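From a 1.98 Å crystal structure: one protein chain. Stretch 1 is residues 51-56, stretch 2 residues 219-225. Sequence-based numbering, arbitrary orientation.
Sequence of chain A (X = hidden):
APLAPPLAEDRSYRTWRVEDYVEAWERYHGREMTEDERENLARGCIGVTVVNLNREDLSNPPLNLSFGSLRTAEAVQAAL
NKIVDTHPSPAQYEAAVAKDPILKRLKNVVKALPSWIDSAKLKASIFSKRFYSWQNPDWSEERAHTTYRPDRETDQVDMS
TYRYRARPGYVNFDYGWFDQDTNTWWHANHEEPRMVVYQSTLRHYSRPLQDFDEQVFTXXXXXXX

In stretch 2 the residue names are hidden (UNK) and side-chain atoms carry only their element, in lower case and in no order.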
ATOM      1  N   VAL A  51      -8.407  -1.518   4.954  1.00 20.43           N
ATOM      2  CA  VAL A  51      -9.753  -0.990   4.812  1.00 23.32           C
ATOM      3  C   VAL A  51      -9.902  -0.248   3.479  1.00 26.55           C
ATOM      4  O   VAL A  51     -10.912  -0.383   2.795  1.00 27.58           O
ATOM      5  CB  VAL A  51     -10.114  -0.108   5.994  1.00 25.03           C
ATOM      6  CG1 VAL A  51     -11.394   0.683   5.705  1.00 26.76           C
ATOM      7  CG2 VAL A  51     -10.295  -0.991   7.236  1.00 23.65           C
ATOM      8  N   ASN A  52      -8.886   0.495   3.078  1.00 24.80           N
ATOM      9  CA  ASN A  52      -9.001   1.248   1.834  1.00 28.75           C
ATOM     10  C   ASN A  52      -8.947   0.389   0.561  1.00 25.62           C
ATOM     11  O   ASN A  52      -9.465   0.793  -0.467  1.00 27.22           O
ATOM     12  CB  ASN A  52      -7.928   2.334   1.777  1.00 23.47           C
ATOM     13  CG  ASN A  52      -8.250   3.513   2.682  1.00 25.91           C
ATOM     14  OD1 ASN A  52      -9.394   3.701   3.091  1.00 26.06           O
ATOM     15  ND2 ASN A  52      -7.239   4.307   3.004  1.00 26.55           N
ATOM     16  N   LEU A  53      -8.333  -0.787   0.618  1.00 23.76           N
ATOM     17  CA  LEU A  53      -8.380  -1.682  -0.532  1.00 24.31           C
ATOM     18  C   LEU A  53      -9.780  -2.256  -0.750  1.00 26.45           C
ATOM     19  O   LEU A  53     -10.126  -2.603  -1.871  1.00 27.09           O
ATOM     20  CB  LEU A  53      -7.370  -2.809  -0.382  1.00 23.90           C
ATOM     21  CG  LEU A  53      -5.931  -2.311  -0.435  1.00 19.88           C
ATOM     22  CD1 LEU A  53      -4.992  -3.371   0.081  1.00 28.23           C
ATOM     23  CD2 LEU A  53      -5.574  -1.925  -1.871  1.00 23.47           C
ATOM     24  N   ASN A  54     -10.576  -2.348   0.318  1.00 25.44           N
ATOM     25  CA  ASN A  54     -12.005  -2.661   0.188  1.00 30.10           C
ATOM     26  C   ASN A  54     -12.179  -4.069  -0.370  1.00 30.43           C
ATOM     27  O   ASN A  54     -13.079  -4.341  -1.152  1.00 36.99           O
ATOM     28  CB  ASN A  54     -12.715  -1.628  -0.707  1.00 29.24           C
ATOM     29  CG  ASN A  54     -14.246  -1.738  -0.646  1.00 36.17           C
ATOM     30  OD1 ASN A  54     -14.797  -2.289   0.302  1.00 37.84           O
ATOM     31  ND2 ASN A  54     -14.924  -1.205  -1.656  1.00 33.42           N
ATOM     32  N   ARG A  55     -11.293  -4.961   0.046  1.00 32.17           N
ATOM     33  CA  ARG A  55     -11.242  -6.302  -0.504  1.00 33.00           C
ATOM     34  C   ARG A  55     -11.295  -7.371   0.559  1.00 38.61           C
ATOM     35  O   ARG A  55     -10.320  -7.591   1.287  1.00 35.09           O
ATOM     36  CB  ARG A  55      -9.981  -6.467  -1.328  1.00 32.55           C
ATOM     37  CG  ARG A  55     -10.174  -5.952  -2.716  1.00 36.72           C
ATOM     38  CD  ARG A  55      -8.928  -6.123  -3.496  1.00 31.04           C
ATOM     39  NE  ARG A  55      -8.461  -7.502  -3.514  1.00 35.15           N
ATOM     40  CZ  ARG A  55      -7.305  -7.864  -4.053  1.00 33.84           C
ATOM     41  NH1 ARG A  55      -6.533  -6.933  -4.603  1.00 27.42           N
ATOM     42  NH2 ARG A  55      -6.922  -9.134  -4.043  1.00 30.84           N
ATOM     43  N   GLU A  56     -12.430  -8.059   0.617  1.00 35.81           N
ATOM     44  CA  GLU A  56     -12.666  -9.038   1.665  1.00 35.96           C
ATOM     45  C   GLU A  56     -11.743 -10.239   1.555  1.00 35.43           C
ATOM     46  O   GLU A  56     -11.563 -10.966   2.524  1.00 39.14           O
ATOM     47  CB  GLU A  56     -14.118  -9.491   1.636  1.00 37.62           C
ATOM     48  CG  GLU A  56     -14.509 -10.182   0.354  1.00 39.41           C
ATOM     49  CD  GLU A  56     -15.959 -10.611   0.367  1.00 42.73           C
ATOM     50  OE1 GLU A  56     -16.317 -11.476   1.203  1.00 36.70           O
ATOM     51  OE2 GLU A  56     -16.736 -10.053  -0.438  1.00 42.61           O
ATOM     52  N   UNK A 219       1.800  -1.382  -5.521  1.00 22.49           N
ATOM     53  CA  UNK A 219       0.582  -1.217  -6.285  1.00 21.73           C
ATOM     54  C   UNK A 219      -0.285  -2.423  -6.036  1.00 26.33           C
ATOM     55  O   UNK A 219       0.193  -3.555  -6.106  1.00 23.74           O
ATOM     56  c   UNK A 219       1.894   0.048  -8.005  1.00 22.87           C
ATOM     57  c   UNK A 219      -0.401  -0.790  -8.552  1.00 25.36           C
ATOM     58  c   UNK A 219       0.886  -1.053  -7.784  1.00 21.32           C
ATOM     59  N   UNK A 220      -1.556  -2.190  -5.745  1.00 22.25           N
ATOM     60  CA  UNK A 220      -2.496  -3.279  -5.520  1.00 22.84           C
ATOM     61  C   UNK A 220      -3.862  -2.860  -6.023  1.00 27.14           C
ATOM     62  O   UNK A 220      -4.166  -1.664  -6.111  1.00 25.75           O
ATOM     63  c   UNK A 220      -2.564  -3.652  -4.030  1.00 24.27           C
ATOM     64  N   UNK A 221      -4.693  -3.838  -6.356  1.00 23.37           N
ATOM     65  CA  UNK A 221      -6.039  -3.535  -6.787  1.00 24.55           C
ATOM     66  C   UNK A 221      -6.938  -3.289  -5.602  1.00 23.08           C
ATOM     67  O   UNK A 221      -6.964  -4.053  -4.644  1.00 23.56           O
ATOM     68  c   UNK A 221      -6.421  -3.509  -9.889  1.00 24.92           C
ATOM     69  c   UNK A 221      -6.074  -4.575  -9.081  1.00 26.75           C
ATOM     70  c   UNK A 221      -5.200  -5.531  -9.574  1.00 21.16           C
ATOM     71  c   UNK A 221      -4.718  -5.443 -10.865  1.00 24.46           C
ATOM     72  c   UNK A 221      -6.593  -4.651  -7.679  1.00 21.97           C
ATOM     73  c   UNK A 221      -5.083  -4.374 -11.663  1.00 21.31           C
ATOM     74  c   UNK A 221      -5.942  -3.410 -11.169  1.00 24.50           C
ATOM     75  N   UNK A 222      -7.635  -2.171  -5.658  1.00 25.87           N
ATOM     76  CA  UNK A 222      -8.666  -1.872  -4.685  1.00 26.01           C
ATOM     77  C   UNK A 222     -10.013  -2.067  -5.368  1.00 20.33           C
ATOM     78  O   UNK A 222     -10.126  -1.953  -6.587  1.00 23.78           O
ATOM     79  c   UNK A 222      -8.522  -0.447  -4.145  1.00 23.13           C
ATOM     80  N   UNK A 223     -11.038  -2.364  -4.589  1.00 26.12           N
ATOM     81  CA  UNK A 223     -12.377  -2.417  -5.151  1.00 27.59           C
ATOM     82  C   UNK A 223     -13.041  -1.042  -4.994  1.00 35.25           C
ATOM     83  O   UNK A 223     -13.084  -0.496  -3.895  1.00 33.44           O
ATOM     84  c   UNK A 223     -14.599  -3.632  -5.014  1.00 37.34           C
ATOM     85  c   UNK A 223     -13.191  -3.508  -4.470  1.00 33.57           C
ATOM     86  c   UNK A 223     -16.897  -4.477  -4.486  1.00 44.41           C
ATOM     87  c   UNK A 223     -15.405  -4.660  -4.241  1.00 45.67           C
ATOM     88  n   UNK A 223     -17.666  -5.563  -3.828  1.00 48.96           N
ATOM     89  N   UNK A 224     -13.524  -0.476  -6.101  1.00 32.85           N
ATOM     90  CA  UNK A 224     -14.254   0.793  -6.081  1.00 40.53           C
ATOM     91  C   UNK A 224     -15.481   0.746  -5.170  1.00 43.23           C
ATOM     92  O   UNK A 224     -15.968  -0.332  -4.826  1.00 41.90           O
ATOM     93  c   UNK A 224     -14.711   1.175  -7.487  1.00 37.45           C
ATOM     94  c   UNK A 224     -13.615   1.502  -8.467  1.00 40.00           C
ATOM     95  n   UNK A 224     -13.756   1.503 -12.304  1.00 46.61           N
ATOM     96  c   UNK A 224     -13.154   1.570 -10.940  1.00 41.02           C
ATOM     97  c   UNK A 224     -14.216   1.590  -9.864  1.00 35.41           C
ATOM     98  N   UNK A 225     -15.977   1.922  -4.791  1.00 44.53           N
ATOM     99  CA  UNK A 225     -17.245   2.034  -4.064  1.00 51.29           C
ATOM    100  C   UNK A 225     -18.401   1.553  -4.920  1.00 53.75           C
ATOM    101  O   UNK A 225     -18.555   2.032  -6.042  1.00 53.23           O
ATOM    102  OXT UNK A 225     -19.202   0.707  -4.520  1.00 62.32           O
ATOM    103  c   UNK A 225     -17.513   3.477  -3.645  1.00 53.38           C
ATOM    104  o   UNK A 225     -16.178   5.250  -2.799  1.00 62.65           O
ATOM    105  c   UNK A 225     -16.442   4.026  -2.741  1.00 58.07           C
ATOM    106  o   UNK A 225     -15.865   3.226  -1.972  1.00 62.65           O
TER
HETATM  107  O   HOH W   1      -3.823  -6.450  -6.142  1.00 26.77           O

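Position 219 carries three side-chain carbons, one of them bearing the other two. A fork directly at CB, with no heteroatom, is valine. Val219 lies out of reach of stretch 1, buried in the strand that leads into the contact.

Position 220 has a single carbon, pointed toward stretch 1, and its CB sits 4.1 Å from CD2 of Leu53. One carbon and nothing more is alanine. Ala220 gives the leucine methyl a small apolar surface to rest against.

Position 221 shows one carbon followed by a ring of six carbons, with no oxygen on the ring; its CB lies 3.8 Å from NH1 of Arg55. That is phenylalanine. The ring of Phe221 leads away from stretch 1; the polar contact is made by its backbone O, which accepts a hydrogen bond from NH1 of Arg55 at 2.9 Å, lying at the edge of the guanidinium and near its plane. Water 1 also bridges the two residues, accepting from NH1 of Arg55 (3.2 Å) and from N of Phe221 (2.8 Å).

Position 222 again holds one carbon, its CB 4.0 Å from CD2 of Leu53 and also 4.0 Å from O of Asn52. It is a second alanine. The backbones come close here: CA of Ala222 and CA of Leu53 are 4.2 Å apart, and CA of Ala222 makes a CA-H...O contact of 3.3 Å with O of Leu53.

Position 223 has four carbons in a row ending in nitrogen, all four chi angles t. CA-to-CB points toward stretch 1, and the CB of position 223 lies 4.0 Å from ND2 of Asn54, but the amine end leads away. This is lysine. The backbone of Lys223 is used twice, N donating to O of Leu53 at 2.9 Å and O accepting from ND2 of Asn54 at 3.0 Å.

Position 224 repeats the pattern of four carbons and a terminal nitrogen, now pointing away; it too is lysine. The amine of Lys224 is hydrogen-bonded elsewhere in the structure.

Position 225 has two carbons, the second carrying two oxygens, and OXT closes the chain. The C-terminal residue is aspartate, and Asp225 makes no direct contact with stretch 1.

The end of a helix and the turn after it dock on a strand; the touching parts, 52–55 and 220–224, run 92° apart. Asn54 leaves the helix with positive phi. At 220 and 222 the strand offers single CB atoms to CD2 of Leu53, while the three hydrogen bonds use its main chain.

Stretch 2, residues 219-225: VAFAKKD
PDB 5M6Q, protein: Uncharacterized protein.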